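Local coordinates for protein dTDP-4-dehydrorhamnose 3,5-epimerase (Elizabethkingia anophelis NUHP1, PDB 6C46) that probably epimerises the C3' and C5' positions of a dTDP-4-keto-6-deoxyhexose on the route to dTDP-L-rhamnose, as a cupin-fold homodimer, at residues A[82-96]-A[125-139]. Sequence-based numbering, arbitrary orientation. Where two conformers were deposited one is given.
Sequences VSCLEGRVWDVAVDL and FAHGFVVLSETAVFS
Asp-91 and His-127 meet inside this cupin barrel in a histidine-carboxylate hydrogen bond: NE2 of His-127 gives its hydrogen to OD1 of Asp-91 at 2.5 Å. OD1 receives it on its syn lone pair, at the edge of the imidazole and close to the ring plane; carboxylate and ring planes are 31° apart. In both residues CG lies opposite the backbone N (chi1 -168° in Asp-91, 166° in His-127), which brings the two groups together across the strands. The same oxygen lies 3.3 Å from CZ of Phe-138, at that ring's edge, while the faces of Phe-138 and Phe-129 overlap with an offset. Val-89 wedges in beside them, CG1 at 3.8 Å from CD1 of Phe-129 and CG2 against CD1 of Phe-138.

Behind these side chains stand two antiparallel pairings. Strands 88-95 and 125-131 run side by side in one sheet, where the non-hydrogen-bonded pairs Val-89/Val-131, Asp-91/Phe-129 and Ala-93/His-127 point into the interior; strands 80-86 and 135-142 pair in the facing sheet. At the corner, Leu-85 and Glu-86 both oppose Val-137 in a classic beta bulge. OG of Ser-133 accepts from N of Arg-88 at 2.8 Å and donates to O of Thr-135, tying the 132-134 turn to the start of strand 88-95. Further along, CA of Asp-95 sits over the face of Phe-125 in a CH-pi contact.

His-127 lies near His-70, the predicted proton acceptor. A carboxylate placed near the ring plane, bordered by the edge of Phe-138, restricts how the imidazole can turn and would be expected to polarise it; the bond's apparent shortness is doubtful evidence.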
loop_
_atom_site.group_PDB
_atom_site.type_symbol
_atom_site.label_atom_id
_atom_site.label_comp_id
_atom_site.label_asym_id
_atom_site.label_seq_id
_atom_site.Cartn_x
_atom_site.Cartn_y
_atom_site.Cartn_z
ATOM N N VAL A 82 2.684 7.254 -5.532
ATOM C CA VAL A 82 2.279 7.952 -4.326
ATOM C C VAL A 82 0.772 8.135 -4.308
ATOM O O VAL A 82 0.115 8.228 -5.351
ATOM C CB VAL A 82 3.019 9.309 -4.200
ATOM C CG1 VAL A 82 4.525 9.109 -4.259
ATOM C CG2 VAL A 82 2.642 10.235 -5.326
ATOM N N SER A 83 0.215 8.165 -3.099
ATOM C CA SER A 83 -1.211 8.412 -2.940
ATOM C C SER A 83 -1.450 8.929 -1.537
ATOM O O SER A 83 -0.559 8.936 -0.690
ATOM C CB SER A 83 -2.046 7.151 -3.213
ATOM O OG SER A 83 -1.673 6.086 -2.333
ATOM N N CYS A 84 -2.677 9.372 -1.302
ATOM C CA CYS A 84 -3.054 9.941 -0.021
ATOM C C CYS A 84 -4.125 9.048 0.585
ATOM O O CYS A 84 -5.171 8.834 -0.033
ATOM C CB CYS A 84 -3.545 11.378 -0.205
ATOM S SG CYS A 84 -4.134 12.109 1.291
ATOM N N LEU A 85 -3.830 8.467 1.751
ATOM C CA LEU A 85 -4.747 7.549 2.412
ATOM C C LEU A 85 -5.742 8.241 3.331
ATOM O O LEU A 85 -6.748 7.627 3.710
ATOM C CB LEU A 85 -3.966 6.523 3.248
ATOM C CG LEU A 85 -2.877 5.782 2.468
ATOM C CD1 LEU A 85 -2.204 4.729 3.366
ATOM C CD2 LEU A 85 -3.460 5.147 1.227
ATOM N N GLU A 86 -5.456 9.459 3.772
ATOM C CA GLU A 86 -6.387 10.216 4.607
ATOM C C GLU A 86 -6.127 11.694 4.343
ATOM O O GLU A 86 -4.966 12.097 4.271
ATOM C CB GLU A 86 -6.203 9.888 6.103
ATOM C CG GLU A 86 -7.205 10.580 7.035
ATOM C CD GLU A 86 -6.864 10.440 8.524
ATOM O OE1 GLU A 86 -5.859 9.771 8.869
ATOM O OE2 GLU A 86 -7.606 11.016 9.353
ATOM N N GLY A 87 -7.180 12.482 4.191
ATOM C CA GLY A 87 -6.997 13.907 3.960
ATOM C C GLY A 87 -6.726 14.229 2.498
ATOM O O GLY A 87 -7.158 13.523 1.580
ATOM N N ARG A 88 -5.999 15.324 2.283
ATOM C CA ARG A 88 -5.736 15.832 0.943
ATOM C C ARG A 88 -4.332 16.408 0.898
ATOM O O ARG A 88 -3.935 17.145 1.809
ATOM C CB ARG A 88 -6.732 16.951 0.554
ATOM C CG ARG A 88 -8.212 16.614 0.615
ATOM C CD ARG A 88 -9.052 17.934 0.640
ATOM N NE ARG A 88 -8.718 18.795 -0.496
ATOM C CZ ARG A 88 -8.553 20.115 -0.449
ATOM N NH1 ARG A 88 -8.683 20.787 0.697
ATOM N NH2 ARG A 88 -8.269 20.765 -1.572
ATOM N N VAL A 89 -3.594 16.116 -0.177
ATOM C CA VAL A 89 -2.296 16.747 -0.411
ATOM C C VAL A 89 -2.225 17.257 -1.846
ATOM O O VAL A 89 -2.960 16.810 -2.733
ATOM C CB VAL A 89 -1.099 15.812 -0.153
ATOM C CG1 VAL A 89 -1.125 15.242 1.284
ATOM C CG2 VAL A 89 -1.049 14.690 -1.227
ATOM N N TRP A 90 -1.336 18.224 -2.053
ATOM C CA TRP A 90 -0.952 18.675 -3.387
ATOM C C TRP A 90 0.453 18.153 -3.635
ATOM O O TRP A 90 1.376 18.464 -2.879
ATOM C CB TRP A 90 -1.004 20.200 -3.510
ATOM C CG TRP A 90 -0.739 20.700 -4.913
ATOM C CD1 TRP A 90 0.437 21.184 -5.413
ATOM C CD2 TRP A 90 -1.687 20.755 -5.983
ATOM N NE1 TRP A 90 0.278 21.534 -6.736
ATOM C CE2 TRP A 90 -1.017 21.283 -7.109
ATOM C CE3 TRP A 90 -3.038 20.406 -6.099
ATOM C CZ2 TRP A 90 -1.653 21.477 -8.338
ATOM C CZ3 TRP A 90 -3.672 20.604 -7.323
ATOM C CH2 TRP A 90 -2.974 21.134 -8.425
ATOM N N ASP A 91 0.609 17.350 -4.672
ATOM C CA ASP A 91 1.827 16.604 -4.933
ATOM C C ASP A 91 2.449 17.117 -6.225
ATOM O O ASP A 91 1.735 17.304 -7.208
ATOM C CB ASP A 91 1.511 15.127 -5.077
ATOM C CG ASP A 91 2.748 14.280 -5.055
ATOM O OD1 ASP A 91 3.104 13.759 -3.968
ATOM O OD2 ASP A 91 3.382 14.173 -6.121
ATOM N N VAL A 92 3.775 17.318 -6.237
ATOM C CA VAL A 92 4.461 17.926 -7.385
ATOM C C VAL A 92 5.636 17.055 -7.812
ATOM O O VAL A 92 6.388 16.561 -6.968
ATOM C CB VAL A 92 4.965 19.351 -7.046
ATOM C CG1 VAL A 92 5.791 19.902 -8.193
ATOM C CG2 VAL A 92 3.783 20.289 -6.753
ATOM N N ALA A 93 5.785 16.861 -9.118
ATOM C CA ALA A 93 6.924 16.165 -9.701
ATOM C C ALA A 93 7.640 17.093 -10.676
ATOM O O ALA A 93 7.000 17.924 -11.330
ATOM C CB ALA A 93 6.485 14.890 -10.427
ATOM N N VAL A 94 8.971 16.950 -10.761
ATOM C CA VAL A 94 9.819 17.738 -11.659
ATOM C C VAL A 94 10.725 16.788 -12.427
ATOM O O VAL A 94 11.454 15.995 -11.820
ATOM C CB VAL A 94 10.688 18.760 -10.905
ATOM C CG1 VAL A 94 11.507 19.601 -11.926
ATOM C CG2 VAL A 94 9.823 19.621 -10.004
ATOM N N ASP A 95 10.685 16.864 -13.742
ATOM C CA ASP A 95 11.522 16.010 -14.577
ATOM C C ASP A 95 12.929 16.597 -14.584
ATOM O O ASP A 95 13.127 17.746 -14.998
ATOM C CB ASP A 95 10.906 15.920 -15.984
ATOM C CG ASP A 95 11.622 14.943 -16.901
ATOM O OD1 ASP A 95 12.735 14.468 -16.560
ATOM O OD2 ASP A 95 11.041 14.628 -17.970
ATOM N N LEU A 96 13.907 15.823 -14.109
ATOM C CA LEU A 96 15.291 16.279 -14.086
ATOM C C LEU A 96 16.197 15.462 -14.994
ATOM O O LEU A 96 17.423 15.498 -14.830
ATOM C CB LEU A 96 15.830 16.270 -12.658
ATOM C CG LEU A 96 15.087 17.193 -11.681
ATOM C CD1 LEU A 96 15.603 16.951 -10.250
ATOM C CD2 LEU A 96 15.239 18.656 -12.091
ATOM N N PHE A 125 13.285 12.007 -11.538
ATOM C CA PHE A 125 12.428 13.120 -11.172
ATOM C C PHE A 125 12.725 13.517 -9.741
ATOM O O PHE A 125 13.235 12.716 -8.956
ATOM C CB PHE A 125 10.939 12.735 -11.253
ATOM C CG PHE A 125 10.371 12.724 -12.656
ATOM C CD1 PHE A 125 10.914 11.908 -13.643
ATOM C CD2 PHE A 125 9.281 13.530 -12.974
ATOM C CE1 PHE A 125 10.369 11.890 -14.950
ATOM C CE2 PHE A 125 8.727 13.518 -14.268
ATOM C CZ PHE A 125 9.295 12.709 -15.261
ATOM N N ALA A 126 12.390 14.756 -9.400
ATOM C CA ALA A 126 12.291 15.154 -8.005
ATOM C C ALA A 126 10.825 15.209 -7.621
ATOM O O ALA A 126 9.954 15.404 -8.470
ATOM C CB ALA A 126 12.954 16.510 -7.737
ATOM N N HIS A 127 10.555 15.055 -6.318
ATOM C CA HIS A 127 9.186 14.905 -5.856
ATOM C C HIS A 127 8.984 15.642 -4.539
ATOM O O HIS A 127 9.881 15.694 -3.691
ATOM C CB HIS A 127 8.826 13.414 -5.671
ATOM C CG HIS A 127 7.563 13.207 -4.893
ATOM N ND1 HIS A 127 7.559 12.832 -3.564
ATOM C CD2 HIS A 127 6.264 13.344 -5.250
ATOM C CE1 HIS A 127 6.308 12.762 -3.132
ATOM N NE2 HIS A 127 5.503 13.072 -4.138
ATOM N N GLY A 128 7.782 16.175 -4.354
ATOM C CA GLY A 128 7.448 16.771 -3.068
ATOM C C GLY A 128 5.952 16.911 -2.927
ATOM O O GLY A 128 5.204 16.688 -3.878
ATOM N N PHE A 129 5.510 17.295 -1.725
ATOM C CA PHE A 129 4.081 17.506 -1.535
ATOM C C PHE A 129 3.829 18.456 -0.379
ATOM O O PHE A 129 4.688 18.656 0.482
ATOM C CB PHE A 129 3.341 16.191 -1.306
ATOM C CG PHE A 129 3.553 15.586 0.054
ATOM C CD1 PHE A 129 2.624 15.782 1.062
ATOM C CD2 PHE A 129 4.651 14.778 0.309
ATOM C CE1 PHE A 129 2.797 15.198 2.316
ATOM C CE2 PHE A 129 4.833 14.188 1.556
ATOM C CZ PHE A 129 3.906 14.400 2.564
ATOM N N VAL A 130 2.619 19.036 -0.362
ATOM C CA VAL A 130 2.191 19.901 0.737
ATOM C C VAL A 130 0.846 19.406 1.247
ATOM O O VAL A 130 0.018 18.920 0.468
ATOM C CB VAL A 130 2.085 21.377 0.294
ATOM C CG1 VAL A 130 1.061 21.498 -0.821
ATOM C CG2 VAL A 130 1.706 22.280 1.481
ATOM N N VAL A 131 0.642 19.480 2.560
ATOM C CA VAL A 131 -0.598 18.990 3.155
ATOM C C VAL A 131 -1.644 20.085 3.038
ATOM O O VAL A 131 -1.434 21.203 3.514
ATOM C CB VAL A 131 -0.391 18.577 4.619
ATOM C CG1 VAL A 131 -1.724 18.238 5.249
ATOM C CG2 VAL A 131 0.590 17.372 4.705
ATOM N N LEU A 132 -2.774 19.767 2.418
ATOM C CA LEU A 132 -3.849 20.743 2.245
ATOM C C LEU A 132 -4.901 20.677 3.335
ATOM O O LEU A 132 -5.587 21.679 3.590
ATOM C CB LEU A 132 -4.538 20.516 0.900
ATOM C CG LEU A 132 -3.620 20.539 -0.309
ATOM C CD1 LEU A 132 -4.424 20.147 -1.538
ATOM C CD2 LEU A 132 -3.024 21.938 -0.460
ATOM N N SER A 133 -5.096 19.504 3.940
ATOM C CA SER A 133 -6.122 19.313 4.957
ATOM C C SER A 133 -5.552 19.495 6.364
ATOM O O SER A 133 -4.363 19.744 6.550
ATOM C CB SER A 133 -6.754 17.942 4.780
ATOM O OG SER A 133 -5.725 16.993 4.568
ATOM N N GLU A 134 -6.408 19.353 7.380
ATOM C CA GLU A 134 -5.940 19.536 8.752
ATOM C C GLU A 134 -4.761 18.611 9.051
ATOM O O GLU A 134 -3.748 19.038 9.614
ATOM C CB GLU A 134 -7.096 19.297 9.730
ATOM C CG GLU A 134 -6.820 19.732 11.152
ATOM C CD GLU A 134 -8.066 19.659 12.053
ATOM O OE1 GLU A 134 -9.173 19.380 11.534
ATOM O OE2 GLU A 134 -7.931 19.889 13.280
ATOM N N THR A 135 -4.869 17.345 8.657
ATOM C CA THR A 135 -3.757 16.399 8.643
ATOM C C THR A 135 -3.952 15.492 7.439
ATOM O O THR A 135 -5.049 15.402 6.885
ATOM C CB THR A 135 -3.676 15.517 9.907
ATOM O OG1 THR A 135 -4.808 14.637 9.938
ATOM C CG2 THR A 135 -3.674 16.344 11.179
ATOM N N ALA A 136 -2.879 14.813 7.034
ATOM C CA ALA A 136 -2.981 13.887 5.917
ATOM C C ALA A 136 -2.020 12.729 6.122
ATOM O O ALA A 136 -0.922 12.906 6.658
ATOM C CB ALA A 136 -2.673 14.555 4.577
ATOM N N VAL A 137 -2.435 11.543 5.676
ATOM C CA VAL A 137 -1.564 10.374 5.648
ATOM C C VAL A 137 -1.166 10.142 4.195
ATOM O O VAL A 137 -2.021 10.080 3.296
ATOM C CB VAL A 137 -2.226 9.134 6.284
ATOM C CG1 VAL A 137 -1.330 7.905 6.142
ATOM C CG2 VAL A 137 -2.431 9.378 7.779
ATOM N N PHE A 138 0.142 10.100 3.961
ATOM C CA PHE A 138 0.730 10.056 2.629
ATOM C C PHE A 138 1.422 8.713 2.470
ATOM O O PHE A 138 2.155 8.291 3.363
ATOM C CB PHE A 138 1.743 11.202 2.457
ATOM C CG PHE A 138 2.343 11.308 1.064
ATOM C CD1 PHE A 138 1.604 11.860 0.014
ATOM C CD2 PHE A 138 3.672 10.943 0.829
ATOM C CE1 PHE A 138 2.170 12.007 -1.261
ATOM C CE2 PHE A 138 4.245 11.090 -0.463
ATOM C CZ PHE A 138 3.468 11.621 -1.502
ATOM N N SER A 139 1.196 8.048 1.348
ATOM C CA SER A 139 1.787 6.738 1.086
ATOM C C SER A 139 2.693 6.845 -0.130
ATOM O O SER A 139 2.286 7.387 -1.165
ATOM C CB SER A 139 0.689 5.695 0.848
ATOM O OG SER A 139 1.158 4.615 0.061
HETATM O O HOH W 1 1.165 4.686 -3.170
HETATM O O HOH W 2 -7.649 13.934 7.484
#